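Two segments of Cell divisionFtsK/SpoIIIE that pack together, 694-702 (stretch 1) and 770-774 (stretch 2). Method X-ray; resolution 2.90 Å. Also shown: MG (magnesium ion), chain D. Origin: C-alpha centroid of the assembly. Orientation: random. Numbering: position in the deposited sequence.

Stretch 1 (694-702) LDFGGGTLA
Stretch 2, residues 770-774: LVVDN

The contact begins as a parallel beta bridge and ends as a loop folded over an aspartate. Strand 770-772 runs beside L694, with L694 and V772 in register at 4.7 Å CA to CA; two residues on, F696 and N774 keep the same CA spacing. Two backbone hydrogen bonds fix the alignment: L694 N donates to V771 O at 2.6 Å, and D773 N donates to L694 O at 3.1 Å, nearly straight at 172°. L694 thus uses both its polar backbone atoms on residues flanking V772, the pattern of a parallel pair.

L694 and V772 project from the same face of the sheet. L694 (phi/psi -118/89) takes chi1 m at -89° and chi2 p, which brings its CD2 to 4.0 Å from V772 CG2 and its CD1 to 4.3 Å from L770 CD1. V772 is t, as is V771; branched at CB, both suit extended backbone. F696, m with chi2 -25°, starts sideways and its ring leads away, yet its CD2 lies 4.2 Å from V772 CG1, while N774 O sits at the ring edge. L701 points toward stretch 2; its m,t rotamer extends the chain so that CD1 meets V771 CG1 at 4.2 Å. These apolar residues are all buried.

D695 organises the turn. Its CA-to-CB bond points away from stretch 2, but chi1 t (-158°) and chi2 -27° place the carboxylate among backbone amides of its own loop: OD1 accepts from G699 N at 3.1 Å and, weakly, from G697 N at 3.3 Å, while OD2 accepts from L701 N at 2.6 Å. A short acidic side chain can serve all three without a partner side chain. The cost is a close approach of like charges, D695 OD1 to D773 OD2 at 2.9 Å, which is not a hydrogen bond as modelled.

D773, also t (-153°, chi2 -21°), points toward stretch 1 and is the residue most covered by it, within a total of 438 Å² buried between the stretches. Its CB packs 3.2 Å from F696 N and 3.3 Å from G697 N. Here glycine is needed: a CB on G697 would clash with D773 OD1 and with the magnesium ion, which G697 O binds at 2.1 Å alongside a water and atoms elsewhere in the structure. G698 (115/-20) and G699 (75/19) carry the loop through positive phi; at G698 a CB would jam against the preceding carbonyl. N774, t with chi2 -27°, closes the stretch as an N-cap, its side chain capping a backbone N just beyond.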

ATOM      1  N   LEU A 694       8.254  -8.583   6.495  1.00 51.45           N
ATOM      2  CA  LEU A 694       9.673  -8.318   6.312  1.00 47.68           C
ATOM      3  C   LEU A 694       9.857  -6.815   6.164  1.00 63.62           C
ATOM      4  O   LEU A 694       9.814  -6.287   5.055  1.00 65.54           O
ATOM      5  CB  LEU A 694      10.219  -9.051   5.084  1.00 55.08           C
ATOM      6  CG  LEU A 694      10.754 -10.476   5.241  1.00 50.53           C
ATOM      7  CD1 LEU A 694       9.753 -11.383   5.925  1.00 51.05           C
ATOM      8  CD2 LEU A 694      11.130 -11.042   3.884  1.00 50.39           C
ATOM      9  N   ASP A 695      10.044  -6.124   7.282  1.00 63.53           N
ATOM     10  CA  ASP A 695      10.082  -4.668   7.253  1.00 62.46           C
ATOM     11  C   ASP A 695      11.385  -4.154   6.660  1.00 67.59           C
ATOM     12  O   ASP A 695      12.385  -4.014   7.353  1.00 76.99           O
ATOM     13  CB  ASP A 695       9.884  -4.090   8.653  1.00 76.80           C
ATOM     14  CG  ASP A 695       9.399  -2.656   8.626  1.00 82.64           C
ATOM     15  OD1 ASP A 695       9.692  -1.939   7.647  1.00 82.55           O
ATOM     16  OD2 ASP A 695       8.713  -2.242   9.583  1.00 75.19           O
ATOM     17  N   PHE A 696      11.361  -3.865   5.367  1.00 74.14           N
ATOM     18  CA  PHE A 696      12.525  -3.319   4.691  1.00 76.62           C
ATOM     19  C   PHE A 696      12.313  -1.859   4.277  1.00 83.48           C
ATOM     20  O   PHE A 696      13.074  -1.327   3.472  1.00 81.21           O
ATOM     21  CB  PHE A 696      12.882  -4.174   3.466  1.00 78.91           C
ATOM     22  CG  PHE A 696      13.485  -5.505   3.811  1.00 80.50           C
ATOM     23  CD1 PHE A 696      14.137  -5.690   5.019  1.00 78.89           C
ATOM     24  CD2 PHE A 696      13.401  -6.575   2.930  1.00 75.23           C
ATOM     25  CE1 PHE A 696      14.691  -6.921   5.344  1.00 72.66           C
ATOM     26  CE2 PHE A 696      13.952  -7.798   3.253  1.00 67.14           C
ATOM     27  CZ  PHE A 696      14.596  -7.969   4.456  1.00 66.60           C
ATOM     28  N   GLY A 697      11.320  -1.194   4.861  1.00 85.25           N
ATOM     29  CA  GLY A 697      11.085   0.204   4.544  1.00 88.71           C
ATOM     30  C   GLY A 697      10.762   1.112   5.719  1.00 90.10           C
ATOM     31  O   GLY A 697       9.684   1.701   5.767  1.00 99.37           O
ATOM     32  N   GLY A 698      11.688   1.238   6.666  1.00 79.74           N
ATOM     33  CA  GLY A 698      11.526   2.192   7.752  1.00 85.80           C
ATOM     34  C   GLY A 698      11.389   1.604   9.144  1.00 85.63           C
ATOM     35  O   GLY A 698      11.605   2.296  10.140  1.00 99.36           O
ATOM     36  N   GLY A 699      11.025   0.329   9.220  1.00 89.29           N
ATOM     37  CA  GLY A 699      10.852  -0.332  10.501  1.00 92.05           C
ATOM     38  C   GLY A 699       9.564   0.084  11.183  1.00 80.66           C
ATOM     39  O   GLY A 699       9.410  -0.083  12.392  1.00 79.80           O
ATOM     40  N   THR A 700       8.636   0.626  10.402  1.00 80.57           N
ATOM     41  CA  THR A 700       7.381   1.139  10.938  1.00 81.10           C
ATOM     42  C   THR A 700       6.380   0.028  11.235  1.00 72.26           C
ATOM     43  O   THR A 700       5.460   0.211  12.031  1.00 70.06           O
ATOM     44  CB  THR A 700       6.730   2.144   9.971  1.00 85.67           C
ATOM     45  OG1 THR A 700       6.573   1.536   8.684  1.00 88.08           O
ATOM     46  CG2 THR A 700       7.597   3.384   9.833  1.00101.95           C
ATOM     47  N   LEU A 701       6.562  -1.122  10.595  1.00 76.44           N
ATOM     48  CA  LEU A 701       5.651  -2.250  10.765  1.00 60.91           C
ATOM     49  C   LEU A 701       5.715  -2.839  12.169  1.00 62.24           C
ATOM     50  O   LEU A 701       4.805  -3.550  12.591  1.00 70.57           O
ATOM     51  CB  LEU A 701       5.953  -3.343   9.739  1.00 63.60           C
ATOM     52  CG  LEU A 701       5.538  -3.074   8.293  1.00 67.66           C
ATOM     53  CD1 LEU A 701       5.933  -4.237   7.403  1.00 53.81           C
ATOM     54  CD2 LEU A 701       4.046  -2.820   8.210  1.00 53.20           C
ATOM     55  N   ALA A 702       6.790  -2.538  12.891  1.00 59.44           N
ATOM     56  CA  ALA A 702       6.996  -3.083  14.228  1.00 66.84           C
ATOM     57  C   ALA A 702       5.936  -2.606  15.218  1.00 65.58           C
ATOM     58  O   ALA A 702       5.802  -3.161  16.307  1.00 74.59           O
ATOM     59  CB  ALA A 702       8.383  -2.720  14.732  1.00 73.21           C
ATOM     60  N   LEU A 770       2.115 -12.648   3.370  1.00 38.16           N
ATOM     61  CA  LEU A 770       3.541 -12.370   3.493  1.00 41.47           C
ATOM     62  C   LEU A 770       3.840 -10.952   3.027  1.00 54.44           C
ATOM     63  O   LEU A 770       3.720 -10.640   1.843  1.00 59.10           O
ATOM     64  CB  LEU A 770       4.360 -13.380   2.689  1.00 30.38           C
ATOM     65  CG  LEU A 770       5.873 -13.166   2.674  1.00 41.79           C
ATOM     66  CD1 LEU A 770       6.446 -13.308   4.070  1.00 39.23           C
ATOM     67  CD2 LEU A 770       6.539 -14.140   1.719  1.00 55.69           C
ATOM     68  N   VAL A 771       4.229 -10.092   3.963  1.00 48.59           N
ATOM     69  CA  VAL A 771       4.443  -8.683   3.661  1.00 42.80           C
ATOM     70  C   VAL A 771       5.923  -8.330   3.563  1.00 50.48           C
ATOM     71  O   VAL A 771       6.703  -8.619   4.469  1.00 69.36           O
ATOM     72  CB  VAL A 771       3.790  -7.783   4.723  1.00 40.23           C
ATOM     73  CG1 VAL A 771       3.899  -6.325   4.318  1.00 46.31           C
ATOM     74  CG2 VAL A 771       2.336  -8.171   4.922  1.00 36.61           C
ATOM     75  N   VAL A 772       6.299  -7.704   2.453  1.00 53.39           N
ATOM     76  CA  VAL A 772       7.653  -7.197   2.273  1.00 48.19           C
ATOM     77  C   VAL A 772       7.595  -5.702   1.985  1.00 63.83           C
ATOM     78  O   VAL A 772       6.951  -5.274   1.029  1.00 68.70           O
ATOM     79  CB  VAL A 772       8.387  -7.919   1.132  1.00 57.28           C
ATOM     80  CG1 VAL A 772       9.770  -7.328   0.934  1.00 58.98           C
ATOM     81  CG2 VAL A 772       8.479  -9.408   1.422  1.00 61.49           C
ATOM     82  N   ASP A 773       8.265  -4.911   2.815  1.00 65.99           N
ATOM     83  CA  ASP A 773       8.161  -3.458   2.733  1.00 65.36           C
ATOM     84  C   ASP A 773       8.965  -2.879   1.568  1.00 65.34           C
ATOM     85  O   ASP A 773       8.472  -2.026   0.835  1.00 78.00           O
ATOM     86  CB  ASP A 773       8.612  -2.824   4.047  1.00 68.85           C
ATOM     87  CG  ASP A 773       7.962  -1.478   4.300  1.00 80.22           C
ATOM     88  OD1 ASP A 773       7.486  -0.853   3.331  1.00 70.14           O
ATOM     89  OD2 ASP A 773       7.932  -1.043   5.470  1.00 96.30           O
ATOM     90  N   ASN A 774      10.203  -3.333   1.403  1.00 66.93           N
ATOM     91  CA  ASN A 774      11.032  -2.877   0.292  1.00 70.12           C
ATOM     92  C   ASN A 774      11.585  -4.058  -0.485  1.00 74.20           C
ATOM     93  O   ASN A 774      12.585  -4.659  -0.093  1.00 84.83           O
ATOM     94  CB  ASN A 774      12.172  -2.000   0.801  1.00 72.84           C
ATOM     95  CG  ASN A 774      12.841  -1.195  -0.293  1.00 68.64           C
ATOM     96  OD1 ASN A 774      12.854  -1.586  -1.459  1.00 66.15           O
ATOM     97  ND2 ASN A 774      13.415  -0.060   0.087  1.00 82.11           N
TER
HETATM   98 MG    MG D1402       9.162   2.569   3.978  1.00 82.70          MG
HETATM   99  O   HOH W   1       8.907   4.106   5.303  1.00 77.95           O